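Local structure of threonine--tRNA ligase catalytic subunit (Aeropyrum pernix, 3A32) at residues A[153-158]-A[321-326]; A[50-55]-A[139-144]. The protein probably attaches threonine to tRNA(Thr) in two steps, activating it with ATP to Thr-AMP before transfer, and lacks the domain needed to remove mischarged serine. One frame throughout, in Å; residues are numbered along the deposited sequence.

Contact 1: residues A[153-158]-A[321-326]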
loop_
_atom_site.group_PDB
_atom_site.type_symbol
_atom_site.label_atom_id
_atom_site.label_comp_id
_atom_site.label_asym_id
_atom_site.label_seq_id
_atom_site.Cartn_x
_atom_site.Cartn_y
_atom_site.Cartn_z
ATOM N N GLY A 153 19.929 -9.164 10.037
ATOM C CA GLY A 153 18.752 -8.444 10.467
ATOM C C GLY A 153 17.871 -7.906 9.338
ATOM O O GLY A 153 17.426 -8.655 8.483
ATOM N N LEU A 154 17.611 -6.595 9.372
ATOM C CA LEU A 154 16.827 -5.895 8.360
ATOM C C LEU A 154 17.759 -5.208 7.361
ATOM O O LEU A 154 17.298 -4.665 6.340
ATOM C CB LEU A 154 15.875 -4.852 9.013
ATOM C CG LEU A 154 14.701 -5.373 9.863
ATOM C CD1 LEU A 154 13.990 -4.205 10.575
ATOM C CD2 LEU A 154 13.698 -6.197 9.040
ATOM N N LEU A 155 19.059 -5.297 7.616
ATOM C CA LEU A 155 20.049 -4.495 6.847
ATOM C C LEU A 155 20.381 -5.096 5.510
ATOM O O LEU A 155 20.513 -4.374 4.530
ATOM C CB LEU A 155 21.315 -4.225 7.673
ATOM C CG LEU A 155 21.027 -3.559 9.032
ATOM C CD1 LEU A 155 22.325 -3.030 9.640
ATOM C CD2 LEU A 155 20.042 -2.417 8.953
ATOM N N ARG A 156 20.525 -6.430 5.488
ATOM C CA ARG A 156 20.866 -7.185 4.288
ATOM C C ARG A 156 19.956 -8.437 4.248
ATOM O O ARG A 156 20.084 -9.353 5.067
ATOM C CB ARG A 156 22.353 -7.522 4.344
ATOM C CG ARG A 156 22.879 -8.533 3.348
ATOM C CD ARG A 156 23.065 -8.013 1.950
ATOM N NE ARG A 156 23.989 -6.884 1.896
ATOM C CZ ARG A 156 24.156 -6.096 0.828
ATOM N NH1 ARG A 156 23.490 -6.324 -0.297
ATOM N NH2 ARG A 156 24.968 -5.053 0.886
ATOM N N VAL A 157 19.000 -8.433 3.326
ATOM C CA VAL A 157 17.944 -9.401 3.286
ATOM C C VAL A 157 17.680 -9.805 1.814
ATOM O O VAL A 157 18.172 -9.138 0.869
ATOM C CB VAL A 157 16.641 -8.841 3.966
ATOM C CG1 VAL A 157 16.790 -8.669 5.504
ATOM C CG2 VAL A 157 16.227 -7.476 3.382
ATOM N N ARG A 158 16.882 -10.877 1.635
ATOM C CA ARG A 158 16.528 -11.398 0.329
ATOM C C ARG A 158 15.319 -10.735 -0.351
ATOM O O ARG A 158 15.160 -10.839 -1.556
ATOM C CB ARG A 158 16.270 -12.906 0.466
ATOM C CG ARG A 158 17.570 -13.705 0.633
ATOM C CD ARG A 158 17.351 -15.163 1.030
ATOM N NE ARG A 158 18.677 -15.751 1.155
ATOM C CZ ARG A 158 18.958 -16.891 1.768
ATOM N NH1 ARG A 158 18.012 -17.640 2.351
ATOM N NH2 ARG A 158 20.194 -17.296 1.744
ATOM N N LEU A 321 14.898 1.508 8.272
ATOM C CA LEU A 321 14.162 1.255 9.508
ATOM C C LEU A 321 15.061 0.579 10.557
ATOM O O LEU A 321 15.007 0.951 11.722
ATOM C CB LEU A 321 12.883 0.452 9.231
ATOM C CG LEU A 321 12.088 0.156 10.506
ATOM C CD1 LEU A 321 11.537 1.458 11.122
ATOM C CD2 LEU A 321 10.937 -0.861 10.257
ATOM N N GLY A 322 15.899 -0.363 10.140
ATOM C CA GLY A 322 16.850 -1.014 11.033
ATOM C C GLY A 322 17.778 -0.022 11.720
ATOM O O GLY A 322 17.948 -0.036 12.946
ATOM N N VAL A 323 18.393 0.832 10.914
ATOM C CA VAL A 323 19.367 1.779 11.412
ATOM C C VAL A 323 18.659 2.827 12.231
ATOM O O VAL A 323 19.192 3.197 13.291
ATOM C CB VAL A 323 20.140 2.453 10.302
ATOM C CG1 VAL A 323 21.202 3.462 10.932
ATOM C CG2 VAL A 323 20.852 1.398 9.437
ATOM N N TYR A 324 17.463 3.279 11.771
ATOM C CA TYR A 324 16.624 4.171 12.575
ATOM C C TYR A 324 16.355 3.598 13.990
ATOM O O TYR A 324 16.487 4.280 14.984
ATOM C CB TYR A 324 15.276 4.522 11.871
ATOM C CG TYR A 324 14.484 5.475 12.719
ATOM C CD1 TYR A 324 14.570 6.887 12.530
ATOM C CD2 TYR A 324 13.687 4.990 13.757
ATOM C CE1 TYR A 324 13.867 7.762 13.358
ATOM C CE2 TYR A 324 12.978 5.850 14.584
ATOM C CZ TYR A 324 13.072 7.237 14.386
ATOM O OH TYR A 324 12.387 8.054 15.259
ATOM N N LEU A 325 15.953 2.342 14.073
ATOM C CA LEU A 325 15.625 1.761 15.379
ATOM C C LEU A 325 16.848 1.803 16.318
ATOM O O LEU A 325 16.681 2.004 17.501
ATOM C CB LEU A 325 15.062 0.324 15.249
ATOM C CG LEU A 325 13.668 0.213 14.626
ATOM C CD1 LEU A 325 13.391 -1.265 14.198
ATOM C CD2 LEU A 325 12.590 0.757 15.614
ATOM N N GLU A 326 18.048 1.619 15.783
ATOM C CA GLU A 326 19.256 1.753 16.575
ATOM C C GLU A 326 19.584 3.182 16.967
ATOM O O GLU A 326 19.714 3.461 18.158
ATOM C CB GLU A 326 20.430 0.996 15.942
ATOM C CG GLU A 326 20.213 -0.564 16.037
ATOM C CD GLU A 326 21.237 -1.357 15.192
ATOM O OE1 GLU A 326 22.184 -0.702 14.747
ATOM O OE2 GLU A 326 21.086 -2.602 14.951
#

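Contact 2: residues A[50-55]-A[139-144]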
loop_
_atom_site.group_PDB
_atom_site.type_symbol
_atom_site.label_atom_id
_atom_site.label_comp_id
_atom_site.label_asym_id
_atom_site.label_seq_id
_atom_site.Cartn_x
_atom_site.Cartn_y
_atom_site.Cartn_z
ATOM N N PRO A 50 0.747 -1.924 10.350
ATOM C CA PRO A 50 0.319 -0.538 10.161
ATOM C C PRO A 50 1.437 0.398 9.760
ATOM O O PRO A 50 1.202 1.307 8.952
ATOM C CB PRO A 50 -0.326 -0.161 11.521
ATOM C CG PRO A 50 -0.649 -1.496 12.167
ATOM C CD PRO A 50 0.460 -2.396 11.725
ATOM N N ILE A 51 2.652 0.140 10.261
ATOM C CA ILE A 51 3.825 0.880 9.816
ATOM C C ILE A 51 4.033 0.736 8.291
ATOM O O ILE A 51 4.301 1.713 7.621
ATOM C CB ILE A 51 5.148 0.436 10.557
ATOM C CG1 ILE A 51 5.063 0.626 12.064
ATOM C CG2 ILE A 51 6.366 1.247 10.071
ATOM C CD1 ILE A 51 6.369 0.321 12.698
ATOM N N ARG A 52 3.921 -0.481 7.757
ATOM C CA ARG A 52 4.094 -0.706 6.321
ATOM C C ARG A 52 3.021 -0.041 5.459
ATOM O O ARG A 52 3.344 0.569 4.456
ATOM C CB ARG A 52 4.237 -2.204 6.013
ATOM C CG ARG A 52 5.668 -2.687 6.499
ATOM C CD ARG A 52 5.956 -4.088 6.009
ATOM N NE ARG A 52 6.100 -4.143 4.553
ATOM C CZ ARG A 52 7.231 -3.841 3.896
ATOM N NH1 ARG A 52 8.320 -3.465 4.560
ATOM N NH2 ARG A 52 7.282 -3.945 2.580
ATOM N N TYR A 53 1.754 -0.125 5.855
ATOM C CA TYR A 53 0.712 0.567 5.106
ATOM C C TYR A 53 0.863 2.090 5.221
ATOM O O TYR A 53 0.659 2.772 4.242
ATOM C CB TYR A 53 -0.680 0.132 5.530
ATOM C CG TYR A 53 -1.026 -1.274 5.108
ATOM C CD1 TYR A 53 -0.708 -2.353 5.930
ATOM C CD2 TYR A 53 -1.647 -1.526 3.881
ATOM C CE1 TYR A 53 -0.995 -3.673 5.547
ATOM C CE2 TYR A 53 -1.989 -2.854 3.487
ATOM C CZ TYR A 53 -1.670 -3.910 4.346
ATOM O OH TYR A 53 -1.971 -5.195 4.031
ATOM N N ALA A 54 1.222 2.587 6.411
ATOM C CA ALA A 54 1.352 4.045 6.636
ATOM C C ALA A 54 2.481 4.622 5.768
ATOM O O ALA A 54 2.346 5.672 5.152
ATOM C CB ALA A 54 1.590 4.353 8.137
ATOM N N LEU A 55 3.574 3.875 5.705
ATOM C CA LEU A 55 4.748 4.212 4.948
ATOM C C LEU A 55 4.443 4.297 3.432
ATOM O O LEU A 55 4.712 5.337 2.784
ATOM C CB LEU A 55 5.802 3.148 5.295
ATOM C CG LEU A 55 7.210 3.461 5.786
ATOM C CD1 LEU A 55 7.417 4.933 6.256
ATOM C CD2 LEU A 55 7.635 2.464 6.817
ATOM N N PHE A 139 6.605 2.433 -4.356
ATOM C CA PHE A 139 6.927 1.720 -3.104
ATOM C C PHE A 139 7.139 0.276 -3.561
ATOM O O PHE A 139 6.187 -0.518 -3.657
ATOM C CB PHE A 139 5.720 1.826 -2.150
ATOM C CG PHE A 139 5.996 1.368 -0.721
ATOM C CD1 PHE A 139 6.741 2.154 0.156
ATOM C CD2 PHE A 139 5.471 0.167 -0.248
ATOM C CE1 PHE A 139 6.998 1.714 1.482
ATOM C CE2 PHE A 139 5.686 -0.253 1.065
ATOM C CZ PHE A 139 6.450 0.527 1.935
ATOM N N GLY A 140 8.371 -0.065 -3.927
ATOM C CA GLY A 140 8.560 -1.272 -4.765
ATOM C C GLY A 140 9.139 -2.437 -4.005
ATOM O O GLY A 140 9.933 -2.228 -3.095
ATOM N N ARG A 141 8.783 -3.656 -4.386
ATOM C CA ARG A 141 9.222 -4.886 -3.652
ATOM C C ARG A 141 10.139 -5.726 -4.532
ATOM O O ARG A 141 9.717 -6.197 -5.589
ATOM C CB ARG A 141 8.022 -5.718 -3.225
ATOM C CG ARG A 141 7.107 -4.947 -2.288
ATOM C CD ARG A 141 5.700 -5.484 -2.282
ATOM N NE ARG A 141 5.011 -4.913 -1.126
ATOM C CZ ARG A 141 4.261 -3.828 -1.213
ATOM N NH1 ARG A 141 4.078 -3.259 -2.400
ATOM N NH2 ARG A 141 3.715 -3.330 -0.133
ATOM N N VAL A 142 11.395 -5.865 -4.094
ATOM C CA VAL A 142 12.464 -6.426 -4.891
ATOM C C VAL A 142 13.106 -7.599 -4.172
ATOM O O VAL A 142 13.095 -7.677 -2.947
ATOM C CB VAL A 142 13.496 -5.345 -5.365
ATOM C CG1 VAL A 142 12.814 -4.298 -6.269
ATOM C CG2 VAL A 142 14.186 -4.649 -4.208
ATOM N N HIS A 143 13.584 -8.566 -4.931
ATOM C CA HIS A 143 14.144 -9.756 -4.335
ATOM C C HIS A 143 15.459 -10.067 -5.034
ATOM O O HIS A 143 15.541 -10.010 -6.258
ATOM C CB HIS A 143 13.227 -10.956 -4.472
ATOM C CG HIS A 143 11.975 -10.829 -3.691
ATOM N ND1 HIS A 143 10.886 -10.100 -4.142
ATOM C CD2 HIS A 143 11.637 -11.317 -2.484
ATOM C CE1 HIS A 143 9.936 -10.140 -3.226
ATOM N NE2 HIS A 143 10.379 -10.844 -2.201
ATOM N N ARG A 144 16.456 -10.418 -4.235
ATOM C CA ARG A 144 17.822 -10.577 -4.737
ATOM C C ARG A 144 18.462 -11.737 -3.994
ATOM O O ARG A 144 18.163 -11.964 -2.818
ATOM C CB ARG A 144 18.604 -9.289 -4.495
ATOM C CG ARG A 144 18.078 -8.177 -5.339
ATOM C CD ARG A 144 18.810 -6.908 -5.088
ATOM N NE ARG A 144 18.213 -5.827 -5.888
ATOM C CZ ARG A 144 18.622 -4.563 -5.841
ATOM N NH1 ARG A 144 19.643 -4.244 -5.068
ATOM N NH2 ARG A 144 18.021 -3.610 -6.556
#

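Contact 1: residues A[153-158]-A[321-326]
L155 and V323 meet through methyl groups, and between 153-158 and 321-326 no flat group lends a face or an edge to the contact: the ring of Y324 and the guanidinium planes of R156 and R158 all turn to other partners. Two leucines of the loop rest instead on one turn of helix. CD2 of L155 lies 3.9 Å from CG2 of V323, the two side chains crossing at about a right angle. L155 holds its CG beside the backbone N and anti to the carbonyl carbon (chi1 -55°), which carries the branch over to the helix even though its CB does not head there. The same methyl CD2 of L155 reaches the bare CA of G322 at 4.1 Å. L154 approaches directly, its CB pointing at the helix, and its CD1 comes to 4.3 Å from the same G322 CA. With no side chain at G322, the backbones draw close, the CA atoms of L154 and G322 being 5.6 Å apart. The touching atoms are all carbon, and the two segments together bury 191 Å². H9 adds a polar tie beside them: NE2 of H9 bonds to the backbone N of L154, and ND1 of H9 to OE2 of E326. W276, on strand 273-284, packs against V323. This is a join within the class II synthetase core: the loop linking the two antiparallel strands of motif 2 leans on the helix that follows the strand of motif 3.

Contact 2: residues A[50-55]-A[139-144]
F139 swings its CG anti to the backbone N (chi1 -169°), which sends the ring from strand 139-143 across to the helical turn between R52 and L55. R52 runs out from the helix and then bends at its third torsion (chi3 67°), bringing its guanidinium near CE2 of F139 and on toward R141. The ring meets the helix mostly through backbone: CZ of F139 is 4.0 Å from O of R52, and CE1 of F139 is 4.1 Å from C of L55, both approached obliquely. CE1 of F139 also lies 4.2 Å from CB of L55, the apolar part of the contact. NH2 of R52 stands oblique to the ring, 4.3 Å from CE2 of F139, while NH2 of R141 sits at the ring edge, in its plane. Helix and strand axes run 11.2 Å apart at 125°, so these long side chains span the gap, at the place where the motif 1 helix and the first motif 2 strand meet the other subunit. NE of R141 lies at the edge of the R52 guanidinium, 4.5 Å from NH2 of R52. What joins these two cations is E72 of the second subunit, whose OE1 pairs with NE of R52 and whose OE2 pairs with NE of R141. R52 is gripped further by E318 at NH1 and T161 at NH2, and by a cation-pi contact with F44. The carboxylates of E72 and E318 would probably offset the two positive charges, and the close approach of the two arginines is consistent with an acid of the second subunit bridging them across the dimer.

Overall arrangement
From the N terminus, helix 48-65 supplies the first half of contact 2, and the chain passes through the three-stranded sheet and helix 112-126 before strand 134-143 closes that loop. Contact 1 opens soon afterwards, in the loop between strands 134-143 and 159-170, and closes 163 residues later on helix 317-327. The two therefore follow in series, neither enclosing nor crossing the other. Their centres are 13 Å apart, and they join where R158 O meets R144 N at 3.0 Å, a probable hydrogen bond just beyond the ends of the paired strands. Together they tie motifs 1, 2 and 3 of the catalytic core, contact 2 at the dimer interface.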